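Local coordinates for protein DegT/DnrJ/EryC1/StrS aminotransferase (Brucella abortus 2308, PDB 4QGR) that binds pyridoxal 5'-phosphate and probably acts as a transaminase of the DegT/DnrJ/EryC1/StrS family, at residues 16-19 with 20-24; 155-158 with 159-163; 176-180 with 181-185; 210-214 with 215-219; 360-364 with 365-369. All coordinates share one frame; numbering follows the deposited sequence.

Contact 1: residues 16-19 with 20-24; sequences AQRA and RIENR
Arg18 and Glu22 both send CG away from their own backbone N (chi1 -174° and 176°), but the arginine chain then bends at chi3 (81°) while the glutamate runs on extended. The bend brings Arg18 NH1 to 3.7 Å from Glu22 CG, with the guanidinium and carboxylate planes strongly turned against each other. Opposite charges are near without forming a salt bridge: Arg18 NH1 and Glu22 OE2 stay 4.3 Å apart. Each charged group is instead tied by a water to a main-chain carbonyl of the other half of the turn. One water lies in the guanidinium plane at its edge, accepts from Arg18 NH1 at 2.8 Å and donates to the backbone Glu22 O; the other donates both to Ala19 O and to Glu22 OE1, the latter at 2.8 Å. On the backbone, Arg20 N bonds to Ala16 O at 3.3 Å, and Ile21 N reaches Arg18 O at 3.1 Å from above the carbonyl plane. Arg20 stretches out to a salt bridge with Asp262 and a hydrogen bond with Tyr361, and Ile21 packs on Glu255 and Ile259, so helix 247-278 covers this side of the turn. Tyr38 of the second subunit packs on Arg18. The arrangement is a break between two consecutive helices: Ile21 leaves helical backbone angles after helix 14-20 and is the N-cap residue of helix 22-35.

Contact 2: residues 155-158 with 159-163; sequences RITA and IAERE
Thr157 and Glu161 lie one turn apart on helix 153-163, the crossover helix of a beta-alpha-beta unit between strands 137-141 and 166-170, and their side chains meet at a slant. The methyl of Thr157 does the touching: CG2 is 3.5 Å from Glu161 OE2. The threonine hydroxyl is turned back along the helix, where OG1 bonds to the backbone O of Tyr153. Glu161 CG stands opposite its own carbonyl carbon (chi1 -77°), which folds the chain back over the preceding turn and sets CG 3.1 Å from Thr157 O. That same carbonyl accepts from Glu161 N at 2.8 Å, so the glutamate covers the oxygen that its own backbone uses. Beyond CG the side chain is extended and passes beside Ala158, with OE1 3.7 Å from Ala158 CA. On another side of the helix Ile159 lays CG1 and CD1 along Arg155 O and packs on Val120 and Ile127 of helix 120-133, while Arg155 forms a salt bridge with Glu121. Ala160 turns its methyl to Ile167 of strand 166-170. Regular helical bonding carries the turn, the straightest link running from Ala160 N to Ile156 O at 3.0 Å with an N-H...O angle of 167°.

Contact 3: residues 176-180 with 181-185; sequences GGKRD and NVMCG
A tight beta hairpin pairs strand 178-179 with strand 182-183 through a type I' turn from Arg179 to Val182. Lys178 and Met183 form its non-hydrogen-bonded pair, their side chains lying side by side and pointing the same way, with Met183 SD 3.9 Å from Lys178 CB and 4.0 Å from Lys178 CD. Bends at chi2 and chi3 (-64° and -80°) curl the methionine, which also packs on Tyr54 and Leu55 of helix 42-55. Arg179 and Val182 are the hydrogen-bonded pair: Arg179 N meets Val182 O in the carbonyl plane at 3.0 Å, and Val182 N returns to Arg179 O at 2.9 Å from above the plane of the Arg179 carbonyl. The hairpin belongs to a small antiparallel sheet, in which strand 291-292 flanks 178-179. One water accepts from both Lys178 NZ and Asn181 ND2, bridging the side chains beside the turn. At the buried end Cys184 N donates to Gly177 O at 2.9 Å, while Cys184 SG rests 3.7 Å from Gly177 C.

Contact 4: residues 210-214 with 215-219; sequences MFTND and AELAD
Asp214 turns its carboxylate back over the first turn of helix 215-224, where OD1 takes the backbone N-H of Leu217 at 3.0 Å in a nearly straight bond (166°). The N-H arrives from above the carboxylate plane; a second, weak bond comes to the same OD1 from Glu216 N. With chi1 at 177° the aspartate CG is set beside its own carbonyl carbon, within 3.6 Å of Leu217 CB, and the two side chains cross at about a right angle. Asp214 O accepts from Ala218 N at 2.9 Å.

The close-fitting inner side is apolar apart from one hydroxyl. Leu217 CD2 sits 3.6 Å from Thr212 OG1, and Thr212 CG2 faces Ala218 CB at 4.0 Å. Thr212 OG1 itself accepts from Asp214 N at 3.1 Å, an ST turn, and is also bonded to His189 O. Ala218 packs further on His59 of the neighbouring strand 59-63. The outer side is looser: Glu216 is exposed and leads its carboxylate away from the cap, and Asn213 points away from the helix, its OD1 bonded to Glu58 N. An ST turn thus leads into an aspartate N-cap where strand 208-212 of the large mixed sheet gives way to helix 215-224.

Contact 5: residues 360-364 with 365-369; sequences PYLSE and ADQDK
Ser363 and Asp366 make the polar core of this turn: Ser363 OG accepts from Asp366 N at 2.9 Å (154°). The hydroxyl is brought there by chi1 of 71°, which sets OG between the backbone N and the carbonyl carbon. A water ties the same two residues from another direction, accepting from Ser363 N at 3.0 Å and donating to Asp366 OD2, which is also bonded to His7 of the N-terminal histidine tag.

Main-chain bonds follow, with Gln367 N on Ser363 O at 2.9 Å and Asp368 N on Glu364 O at 2.7 Å. Apolar contacts come from Leu362, whose two methyls divide: CD1 lies 4.0 Å from Asp366 CB, CD2 4.1 Å from Gln367 CB. Leu362 also packs on Tyr274 of helix 247-278.

Polar ends reach that helix too: Asp368 forms a salt bridge with Arg273, and Gln367 NE2 donates to Ile270 O. Together these features mark a serine N-cap, backed by a leucine just before it, at the start of helix 364-377.

How the contacts relate
Along the chain the five contacts come in series, from the first helices to the last. Contacts 1 and 5 have centres 19 Å apart and touch through Tyr361, which packs on Ala16 and Gln17 and probably hydrogen-bonds Arg20; they bring the N-terminal helices and the start of the C-terminal helix together on the long helix 247-278. Contact 3 and contact 4 meet where Gly185 O packs on Phe211 CB. Contact 4 leaves a strand of the large mixed sheet and contact 2 lies on a helix connecting two of its strands, about 20 Å away between centres. In contact 3 the Cys184 side chain is about 12 Å from the bound pyridoxal 5'-phosphate. The centres of contacts 2 and 5 are 42 Å apart, on opposite sides of the chain's centre.

Contact 1: residues 16-19 with 20-24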
loop_
_atom_site.group_PDB
_atom_site.type_symbol
_atom_site.label_atom_id
_atom_site.label_comp_id
_atom_site.label_asym_id
_atom_site.label_seq_id
_atom_site.Cartn_x
_atom_site.Cartn_y
_atom_site.Cartn_z
ATOM N N ALA A 16 -5.135 21.011 -16.330
ATOM C CA ALA A 16 -5.911 22.242 -16.196
ATOM C C ALA A 16 -6.154 22.538 -14.725
ATOM O O ALA A 16 -6.144 23.705 -14.277
ATOM C CB ALA A 16 -7.238 22.138 -16.907
ATOM N N GLN A 17 -6.376 21.459 -13.980
ATOM C CA GLN A 17 -6.542 21.591 -12.546
ATOM C C GLN A 17 -5.246 22.061 -11.895
ATOM O O GLN A 17 -5.255 22.953 -11.075
ATOM C CB GLN A 17 -7.009 20.270 -11.934
ATOM C CG GLN A 17 -7.176 20.378 -10.420
ATOM C CD GLN A 17 -7.411 19.026 -9.784
ATOM O OE1 GLN A 17 -6.573 18.141 -9.847
ATOM N NE2 GLN A 17 -8.539 18.890 -9.105
ATOM N N ARG A 18 -4.124 21.447 -12.268
ATOM C CA ARG A 18 -2.860 21.836 -11.702
ATOM C C ARG A 18 -2.580 23.302 -12.044
ATOM O O ARG A 18 -2.040 24.042 -11.203
ATOM C CB ARG A 18 -1.742 20.913 -12.182
ATOM C CG ARG A 18 -0.407 21.178 -11.514
ATOM C CD ARG A 18 0.661 20.171 -11.917
ATOM N NE ARG A 18 1.238 20.513 -13.200
ATOM C CZ ARG A 18 2.143 21.497 -13.400
ATOM N NH1 ARG A 18 2.644 22.248 -12.409
ATOM N NH2 ARG A 18 2.584 21.737 -14.625
ATOM N N ALA A 19 -2.856 23.705 -13.289
ATOM C CA ALA A 19 -2.601 25.116 -13.662
ATOM C C ALA A 19 -3.319 26.091 -12.702
ATOM O O ALA A 19 -2.769 27.179 -12.352
ATOM C CB ALA A 19 -3.002 25.382 -15.101
ATOM N N ARG A 20 -4.537 25.730 -12.289
ATOM C CA ARG A 20 -5.354 26.603 -11.458
ATOM C C ARG A 20 -4.672 26.916 -10.111
ATOM O O ARG A 20 -4.776 28.039 -9.540
ATOM C CB ARG A 20 -6.691 25.929 -11.236
ATOM C CG ARG A 20 -7.664 26.730 -10.409
ATOM C CD ARG A 20 -8.872 25.892 -10.094
ATOM N NE ARG A 20 -9.874 26.576 -9.279
ATOM C CZ ARG A 20 -11.137 26.169 -9.191
ATOM N NH1 ARG A 20 -11.524 25.119 -9.872
ATOM N NH2 ARG A 20 -12.008 26.883 -8.515
ATOM N N ILE A 21 -3.957 25.934 -9.595
ATOM C CA ILE A 21 -3.367 26.032 -8.270
ATOM C C ILE A 21 -1.891 25.639 -8.335
ATOM O O ILE A 21 -1.324 25.117 -7.389
ATOM C CB ILE A 21 -4.129 25.176 -7.220
ATOM C CG1 ILE A 21 -4.394 23.746 -7.722
ATOM C CG2 ILE A 21 -5.473 25.784 -6.847
ATOM C CD1 ILE A 21 -4.762 22.777 -6.616
ATOM N N GLU A 22 -1.254 25.962 -9.451
ATOM C CA GLU A 22 0.106 25.537 -9.736
ATOM C C GLU A 22 1.125 25.898 -8.660
ATOM O O GLU A 22 1.898 25.055 -8.152
ATOM C CB GLU A 22 0.503 26.108 -11.127
ATOM C CG GLU A 22 1.945 25.812 -11.499
ATOM C CD GLU A 22 2.407 26.382 -12.837
ATOM O OE1 GLU A 22 1.590 26.788 -13.667
ATOM O OE2 GLU A 22 3.635 26.414 -13.048
ATOM N N ASN A 23 1.183 27.181 -8.337
ATOM C CA ASN A 23 2.151 27.633 -7.363
ATOM C C ASN A 23 1.854 27.188 -5.935
ATOM O O ASN A 23 2.777 26.925 -5.185
ATOM C CB ASN A 23 2.284 29.151 -7.440
ATOM C CG ASN A 23 2.869 29.578 -8.744
ATOM O OD1 ASN A 23 4.104 29.570 -8.900
ATOM N ND2 ASN A 23 2.019 30.000 -9.683
ATOM N N ARG A 24 0.571 27.053 -5.597
ATOM C CA ARG A 24 0.182 26.513 -4.286
ATOM C C ARG A 24 0.615 25.043 -4.167
ATOM O O ARG A 24 1.162 24.625 -3.143
ATOM C CB ARG A 24 -1.319 26.640 -4.058
ATOM C CG ARG A 24 -1.858 28.092 -3.975
ATOM C CD ARG A 24 -3.257 28.112 -3.371
ATOM N NE ARG A 24 -3.164 27.838 -1.935
ATOM C CZ ARG A 24 -2.796 28.717 -1.003
ATOM N NH1 ARG A 24 -2.577 30.002 -1.274
ATOM N NH2 ARG A 24 -2.698 28.327 0.252
HETATM O O HOH W 1 2.389 22.593 -9.594
HETATM O O HOH W 2 -0.700 28.345 -13.694
#

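Contact 2: residues 155-158 with 159-163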
loop_
_atom_site.group_PDB
_atom_site.type_symbol
_atom_site.label_atom_id
_atom_site.label_comp_id
_atom_site.label_asym_id
_atom_site.label_seq_id
_atom_site.Cartn_x
_atom_site.Cartn_y
_atom_site.Cartn_z
ATOM N N ARG A 155 -32.533 1.806 2.286
ATOM C CA ARG A 155 -33.028 0.455 2.075
ATOM C C ARG A 155 -31.956 -0.630 2.352
ATOM O O ARG A 155 -32.268 -1.721 2.872
ATOM C CB ARG A 155 -33.627 0.324 0.697
ATOM C CG ARG A 155 -34.800 1.297 0.520
ATOM C CD ARG A 155 -35.391 1.251 -0.864
ATOM N NE ARG A 155 -36.100 -0.012 -1.016
ATOM C CZ ARG A 155 -36.287 -0.636 -2.170
ATOM N NH1 ARG A 155 -35.824 -0.119 -3.300
ATOM N NH2 ARG A 155 -36.938 -1.793 -2.175
ATOM N N ILE A 156 -30.705 -0.348 1.984
ATOM C CA ILE A 156 -29.614 -1.270 2.278
ATOM C C ILE A 156 -29.409 -1.452 3.782
ATOM O O ILE A 156 -29.245 -2.572 4.270
ATOM C CB ILE A 156 -28.302 -0.811 1.582
ATOM C CG1 ILE A 156 -28.457 -0.912 0.076
ATOM C CG2 ILE A 156 -27.126 -1.695 1.973
ATOM C CD1 ILE A 156 -27.288 -0.339 -0.659
ATOM N N THR A 157 -29.459 -0.352 4.533
ATOM C CA THR A 157 -29.288 -0.428 5.965
ATOM C C THR A 157 -30.492 -1.139 6.603
ATOM O O THR A 157 -30.311 -1.929 7.567
ATOM C CB THR A 157 -29.090 0.994 6.530
ATOM O OG1 THR A 157 -28.030 1.611 5.788
ATOM C CG2 THR A 157 -28.789 0.985 8.044
ATOM N N ALA A 158 -31.694 -0.916 6.079
ATOM C CA ALA A 158 -32.848 -1.647 6.619
ATOM C C ALA A 158 -32.612 -3.172 6.537
ATOM O O ALA A 158 -32.898 -3.906 7.470
ATOM C CB ALA A 158 -34.136 -1.283 5.907
ATOM N N ILE A 159 -32.014 -3.623 5.433
ATOM C CA ILE A 159 -31.683 -5.031 5.295
ATOM C C ILE A 159 -30.612 -5.474 6.296
ATOM O O ILE A 159 -30.738 -6.494 6.976
ATOM C CB ILE A 159 -31.256 -5.345 3.836
ATOM C CG1 ILE A 159 -32.469 -5.291 2.920
ATOM C CG2 ILE A 159 -30.655 -6.736 3.768
ATOM C CD1 ILE A 159 -32.125 -5.051 1.485
ATOM N N ALA A 160 -29.567 -4.694 6.417
ATOM C CA ALA A 160 -28.495 -4.919 7.384
ATOM C C ALA A 160 -28.949 -4.932 8.835
ATOM O O ALA A 160 -28.347 -5.603 9.683
ATOM C CB ALA A 160 -27.432 -3.842 7.191
ATOM N N GLU A 161 -29.975 -4.160 9.151
ATOM C CA GLU A 161 -30.487 -4.060 10.510
ATOM C C GLU A 161 -31.062 -5.391 11.003
ATOM O O GLU A 161 -30.968 -5.711 12.174
ATOM C CB GLU A 161 -31.572 -2.960 10.583
ATOM C CG GLU A 161 -30.969 -1.584 10.595
ATOM C CD GLU A 161 -31.967 -0.472 10.349
ATOM O OE1 GLU A 161 -33.178 -0.732 10.239
ATOM O OE2 GLU A 161 -31.506 0.690 10.281
ATOM N N ARG A 162 -31.696 -6.123 10.102
ATOM C CA ARG A 162 -32.375 -7.363 10.411
ATOM C C ARG A 162 -31.308 -8.384 10.643
ATOM O O ARG A 162 -31.323 -9.110 11.623
ATOM C CB ARG A 162 -33.286 -7.776 9.213
ATOM C CG ARG A 162 -34.017 -9.106 9.300
ATOM C CD ARG A 162 -34.659 -9.347 10.653
ATOM N NE ARG A 162 -35.730 -8.389 10.996
ATOM C CZ ARG A 162 -36.983 -8.440 10.538
ATOM N NH1 ARG A 162 -37.861 -7.532 10.916
ATOM N NH2 ARG A 162 -37.371 -9.385 9.686
ATOM N N GLU A 163 -30.345 -8.356 9.725
ATOM C CA GLU A 163 -29.358 -9.377 9.582
ATOM C C GLU A 163 -28.082 -9.145 10.441
ATOM O O GLU A 163 -27.241 -10.021 10.453
ATOM C CB GLU A 163 -29.029 -9.480 8.078
ATOM C CG GLU A 163 -30.220 -9.739 7.137
ATOM C CD GLU A 163 -30.931 -11.087 7.388
ATOM O OE1 GLU A 163 -30.330 -11.961 8.045
ATOM O OE2 GLU A 163 -32.093 -11.281 6.953
#

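Contact 3: residues 176-180 with 181-185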
loop_
_atom_site.group_PDB
_atom_site.type_symbol
_atom_site.label_atom_id
_atom_site.label_comp_id
_atom_site.label_asym_id
_atom_site.label_seq_id
_atom_site.Cartn_x
_atom_site.Cartn_y
_atom_site.Cartn_z
ATOM N N GLY A 176 -17.411 14.377 -2.587
ATOM C CA GLY A 176 -18.071 15.536 -3.167
ATOM C C GLY A 176 -19.508 15.294 -3.446
ATOM O O GLY A 176 -20.281 16.254 -3.553
ATOM N N GLY A 177 -19.895 14.008 -3.569
ATOM C CA GLY A 177 -21.277 13.642 -3.757
ATOM C C GLY A 177 -22.055 13.705 -2.445
ATOM O O GLY A 177 -21.471 13.650 -1.355
ATOM N N LYS A 178 -23.365 13.860 -2.572
ATOM C CA LYS A 178 -24.233 13.827 -1.422
ATOM C C LYS A 178 -25.652 13.428 -1.754
ATOM O O LYS A 178 -26.079 13.498 -2.888
ATOM C CB LYS A 178 -24.194 15.166 -0.689
ATOM C CG LYS A 178 -24.560 16.342 -1.526
ATOM C CD LYS A 178 -24.677 17.578 -0.646
ATOM C CE LYS A 178 -23.974 18.742 -1.284
ATOM N NZ LYS A 178 -24.264 20.045 -0.583
ATOM N N ARG A 179 -26.358 12.968 -0.728
ATOM C CA ARG A 179 -27.726 12.441 -0.869
ATOM C C ARG A 179 -28.446 12.911 0.398
ATOM O O ARG A 179 -27.996 12.629 1.513
ATOM C CB ARG A 179 -27.690 10.922 -1.006
ATOM C CG ARG A 179 -28.961 10.142 -0.654
ATOM C CD ARG A 179 -28.630 8.645 -0.570
ATOM N NE ARG A 179 -29.719 7.814 -0.058
ATOM C CZ ARG A 179 -30.609 7.179 -0.810
ATOM N NH1 ARG A 179 -30.569 7.273 -2.135
ATOM N NH2 ARG A 179 -31.575 6.464 -0.215
ATOM N N ASP A 180 -29.499 13.697 0.185
ATOM C CA ASP A 180 -30.294 14.332 1.245
ATOM C C ASP A 180 -29.430 14.909 2.367
ATOM O O ASP A 180 -29.628 14.612 3.544
ATOM C CB ASP A 180 -31.335 13.346 1.764
ATOM C CG ASP A 180 -32.201 12.788 0.638
ATOM O OD1 ASP A 180 -32.646 13.580 -0.220
ATOM O OD2 ASP A 180 -32.381 11.550 0.578
ATOM N N ASN A 181 -28.457 15.720 1.971
ATOM C CA ASN A 181 -27.585 16.430 2.902
ATOM C C ASN A 181 -26.651 15.560 3.726
ATOM O O ASN A 181 -26.121 16.016 4.711
ATOM C CB ASN A 181 -28.406 17.365 3.836
ATOM C CG ASN A 181 -28.815 18.629 3.140
ATOM O OD1 ASN A 181 -30.003 18.955 3.056
ATOM N ND2 ASN A 181 -27.834 19.337 2.593
ATOM N N VAL A 182 -26.440 14.311 3.328
ATOM C CA VAL A 182 -25.425 13.515 3.949
ATOM C C VAL A 182 -24.363 13.322 2.871
ATOM O O VAL A 182 -24.688 13.017 1.741
ATOM C CB VAL A 182 -25.982 12.181 4.434
ATOM C CG1 VAL A 182 -24.849 11.328 4.973
ATOM C CG2 VAL A 182 -27.025 12.448 5.536
ATOM N N MET A 183 -23.120 13.622 3.210
ATOM C CA MET A 183 -22.035 13.499 2.223
ATOM C C MET A 183 -21.642 12.035 2.011
ATOM O O MET A 183 -21.445 11.277 2.967
ATOM C CB MET A 183 -20.800 14.249 2.730
ATOM C CG MET A 183 -21.008 15.750 2.939
ATOM S SD MET A 183 -21.371 16.691 1.440
ATOM C CE MET A 183 -19.728 16.872 0.771
ATOM N N CYS A 184 -21.373 11.669 0.759
ATOM C CA CYS A 184 -20.771 10.397 0.467
ATOM C C CYS A 184 -19.471 10.279 1.237
ATOM O O CYS A 184 -18.672 11.211 1.300
ATOM C CB CYS A 184 -20.513 10.235 -1.018
ATOM S SG CYS A 184 -22.030 10.066 -2.004
ATOM N N GLY A 185 -19.267 9.120 1.817
ATOM C CA GLY A 185 -18.245 8.925 2.829
ATOM C C GLY A 185 -18.785 8.705 4.225
ATOM O O GLY A 185 -18.138 8.009 5.063
HETATM O O HOH W 3 -18.831 13.590 -0.343
HETATM O O HOH W 4 -25.170 19.480 2.129
#

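Contact 4: residues 210-214 with 215-219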
loop_
_atom_site.group_PDB
_atom_site.type_symbol
_atom_site.label_atom_id
_atom_site.label_comp_id
_atom_site.label_asym_id
_atom_site.label_seq_id
_atom_site.Cartn_x
_atom_site.Cartn_y
_atom_site.Cartn_z
ATOM N N MET A 210 -10.303 6.296 5.126
ATOM C CA MET A 210 -11.494 5.655 5.731
ATOM C C MET A 210 -12.152 6.671 6.622
ATOM O O MET A 210 -11.484 7.556 7.154
ATOM C CB MET A 210 -11.126 4.407 6.526
ATOM C CG MET A 210 -10.374 3.387 5.670
ATOM S SD MET A 210 -9.639 2.029 6.590
ATOM C CE MET A 210 -8.341 2.935 7.418
ATOM N N PHE A 211 -13.462 6.510 6.786
ATOM C CA PHE A 211 -14.315 7.467 7.466
ATOM C C PHE A 211 -15.244 6.750 8.445
ATOM O O PHE A 211 -15.827 5.711 8.117
ATOM C CB PHE A 211 -15.160 8.226 6.446
ATOM C CG PHE A 211 -14.384 8.737 5.264
ATOM C CD1 PHE A 211 -13.470 9.772 5.426
ATOM C CD2 PHE A 211 -14.561 8.208 4.009
ATOM C CE1 PHE A 211 -12.757 10.283 4.361
ATOM C CE2 PHE A 211 -13.811 8.686 2.940
ATOM C CZ PHE A 211 -12.929 9.733 3.101
ATOM N N THR A 212 -15.401 7.284 9.658
ATOM C CA THR A 212 -16.381 6.717 10.556
ATOM C C THR A 212 -16.669 7.682 11.698
ATOM O O THR A 212 -15.846 8.527 12.042
ATOM C CB THR A 212 -15.934 5.361 11.131
ATOM O OG1 THR A 212 -17.026 4.753 11.837
ATOM C CG2 THR A 212 -14.706 5.480 12.026
ATOM N N ASN A 213 -17.883 7.554 12.236
ATOM C CA ASN A 213 -18.224 8.222 13.492
ATOM C C ASN A 213 -17.987 7.419 14.750
ATOM O O ASN A 213 -18.182 7.925 15.856
ATOM C CB ASN A 213 -19.676 8.663 13.457
ATOM C CG ASN A 213 -19.905 9.790 12.491
ATOM O OD1 ASN A 213 -19.066 10.647 12.314
ATOM N ND2 ASN A 213 -21.076 9.795 11.860
ATOM N N ASP A 214 -17.563 6.181 14.590
ATOM C CA ASP A 214 -17.302 5.279 15.721
ATOM C C ASP A 214 -15.842 5.412 16.175
ATOM O O ASP A 214 -14.914 4.955 15.488
ATOM C CB ASP A 214 -17.638 3.871 15.272
ATOM C CG ASP A 214 -17.350 2.787 16.330
ATOM O OD1 ASP A 214 -16.585 2.976 17.276
ATOM O OD2 ASP A 214 -17.894 1.691 16.148
ATOM N N ALA A 215 -15.629 5.997 17.356
ATOM C CA ALA A 215 -14.251 6.199 17.859
ATOM C C ALA A 215 -13.466 4.890 18.054
ATOM O O ALA A 215 -12.264 4.837 17.804
ATOM C CB ALA A 215 -14.254 7.003 19.163
ATOM N N GLU A 216 -14.138 3.845 18.527
ATOM C CA GLU A 216 -13.478 2.584 18.752
ATOM C C GLU A 216 -13.035 1.993 17.410
ATOM O O GLU A 216 -11.921 1.534 17.283
ATOM C CB GLU A 216 -14.394 1.610 19.479
ATOM C CG GLU A 216 -13.677 0.346 19.933
ATOM C CD GLU A 216 -14.475 -0.441 20.976
ATOM O OE1 GLU A 216 -14.756 0.097 22.077
ATOM O OE2 GLU A 216 -14.807 -1.611 20.690
ATOM N N LEU A 217 -13.911 2.041 16.421
ATOM C CA LEU A 217 -13.576 1.506 15.108
ATOM C C LEU A 217 -12.403 2.293 14.528
ATOM O O LEU A 217 -11.486 1.709 13.931
ATOM C CB LEU A 217 -14.765 1.559 14.170
ATOM C CG LEU A 217 -14.487 1.201 12.707
ATOM C CD1 LEU A 217 -13.924 -0.215 12.579
ATOM C CD2 LEU A 217 -15.770 1.327 11.890
ATOM N N ALA A 218 -12.425 3.612 14.681
ATOM C CA ALA A 218 -11.333 4.472 14.203
ATOM C C ALA A 218 -9.991 4.060 14.860
ATOM O O ALA A 218 -8.976 3.992 14.211
ATOM C CB ALA A 218 -11.652 5.943 14.497
ATOM N N ASP A 219 -10.000 3.795 16.160
ATOM C CA ASP A 219 -8.767 3.436 16.883
ATOM C C ASP A 219 -8.219 2.138 16.347
ATOM O O ASP A 219 -7.011 1.992 16.190
ATOM C CB ASP A 219 -9.052 3.260 18.374
ATOM C CG ASP A 219 -9.273 4.572 19.109
ATOM O OD1 ASP A 219 -8.938 5.650 18.587
ATOM O OD2 ASP A 219 -9.783 4.520 20.260
#

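Contact 5: residues 360-364 with 365-369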
loop_
_atom_site.group_PDB
_atom_site.type_symbol
_atom_site.label_atom_id
_atom_site.label_comp_id
_atom_site.label_asym_id
_atom_site.label_seq_id
_atom_site.Cartn_x
_atom_site.Cartn_y
_atom_site.Cartn_z
ATOM N N PRO A 360 -13.954 19.300 -14.176
ATOM C CA PRO A 360 -14.435 20.652 -13.941
ATOM C C PRO A 360 -14.069 21.674 -15.000
ATOM O O PRO A 360 -14.680 22.749 -15.014
ATOM C CB PRO A 360 -13.818 21.011 -12.562
ATOM C CG PRO A 360 -13.481 19.684 -11.932
ATOM C CD PRO A 360 -13.076 18.837 -13.089
ATOM N N TYR A 361 -13.076 21.365 -15.840
ATOM C CA TYR A 361 -12.483 22.313 -16.793
ATOM C C TYR A 361 -12.896 22.142 -18.246
ATOM O O TYR A 361 -12.328 22.755 -19.167
ATOM C CB TYR A 361 -10.972 22.285 -16.617
ATOM C CG TYR A 361 -10.649 22.424 -15.148
ATOM C CD1 TYR A 361 -10.605 23.672 -14.564
ATOM C CD2 TYR A 361 -10.473 21.306 -14.323
ATOM C CE1 TYR A 361 -10.399 23.822 -13.209
ATOM C CE2 TYR A 361 -10.265 21.456 -12.959
ATOM C CZ TYR A 361 -10.209 22.725 -12.419
ATOM O OH TYR A 361 -10.034 22.954 -11.073
ATOM N N LEU A 362 -13.922 21.321 -18.469
ATOM C CA LEU A 362 -14.416 21.109 -19.809
ATOM C C LEU A 362 -15.090 22.381 -20.283
ATOM O O LEU A 362 -16.007 22.885 -19.642
ATOM C CB LEU A 362 -15.408 19.948 -19.806
ATOM C CG LEU A 362 -15.886 19.426 -21.153
ATOM C CD1 LEU A 362 -14.727 18.731 -21.881
ATOM C CD2 LEU A 362 -17.077 18.485 -20.957
ATOM N N SER A 363 -14.640 22.910 -21.410
ATOM C CA SER A 363 -15.196 24.181 -21.900
ATOM C C SER A 363 -16.559 23.985 -22.554
ATOM O O SER A 363 -16.901 22.889 -23.017
ATOM C CB SER A 363 -14.236 24.811 -22.908
ATOM O OG SER A 363 -14.217 24.071 -24.135
ATOM N N GLU A 364 -17.313 25.079 -22.649
ATOM C CA GLU A 364 -18.584 25.042 -23.372
ATOM C C GLU A 364 -18.352 24.559 -24.791
ATOM O O GLU A 364 -19.070 23.699 -25.274
ATOM C CB GLU A 364 -19.229 26.420 -23.451
ATOM C CG GLU A 364 -20.012 26.847 -22.242
ATOM C CD GLU A 364 -21.034 27.924 -22.566
ATOM O OE1 GLU A 364 -21.519 28.016 -23.727
ATOM O OE2 GLU A 364 -21.343 28.692 -21.642
ATOM N N ALA A 365 -17.348 25.123 -25.442
ATOM C CA ALA A 365 -17.020 24.746 -26.822
ATOM C C ALA A 365 -16.687 23.259 -26.960
ATOM O O ALA A 365 -17.157 22.596 -27.893
ATOM C CB ALA A 365 -15.884 25.627 -27.371
ATOM N N ASP A 366 -15.942 22.702 -26.005
ATOM C CA ASP A 366 -15.629 21.291 -26.124
ATOM C C ASP A 366 -16.874 20.419 -25.860
ATOM O O ASP A 366 -17.177 19.463 -26.594
ATOM C CB ASP A 366 -14.470 20.926 -25.213
ATOM C CG ASP A 366 -13.123 21.335 -25.801
ATOM O OD1 ASP A 366 -13.045 21.634 -27.012
ATOM O OD2 ASP A 366 -12.145 21.342 -25.051
ATOM N N GLN A 367 -17.639 20.789 -24.855
ATOM C CA GLN A 367 -18.896 20.115 -24.611
ATOM C C GLN A 367 -19.838 20.198 -25.806
ATOM O O GLN A 367 -20.417 19.189 -26.208
ATOM C CB GLN A 367 -19.562 20.653 -23.349
ATOM C CG GLN A 367 -20.709 19.802 -22.892
ATOM C CD GLN A 367 -21.106 20.056 -21.451
ATOM O OE1 GLN A 367 -21.003 21.162 -20.945
ATOM N NE2 GLN A 367 -21.567 19.014 -20.782
ATOM N N ASP A 368 -19.976 21.380 -26.399
ATOM C CA ASP A 368 -20.798 21.508 -27.598
ATOM C C ASP A 368 -20.352 20.565 -28.711
ATOM O O ASP A 368 -21.167 20.013 -29.418
ATOM C CB ASP A 368 -20.774 22.952 -28.134
ATOM C CG ASP A 368 -21.495 23.941 -27.217
ATOM O OD1 ASP A 368 -22.214 23.520 -26.284
ATOM O OD2 ASP A 368 -21.319 25.151 -27.420
ATOM N N LYS A 369 -19.047 20.419 -28.876
ATOM C CA LYS A 369 -18.507 19.587 -29.927
ATOM C C LYS A 369 -18.876 18.134 -29.653
ATOM O O LYS A 369 -19.317 17.388 -30.564
ATOM C CB LYS A 369 -16.993 19.746 -30.000
ATOM C CG LYS A 369 -16.375 19.012 -31.170
ATOM C CD LYS A 369 -14.876 18.828 -31.000
ATOM C CE LYS A 369 -14.266 18.410 -32.334
ATOM N NZ LYS A 369 -12.835 17.990 -32.185
HETATM O O HOH W 5 -12.188 21.529 -22.514
#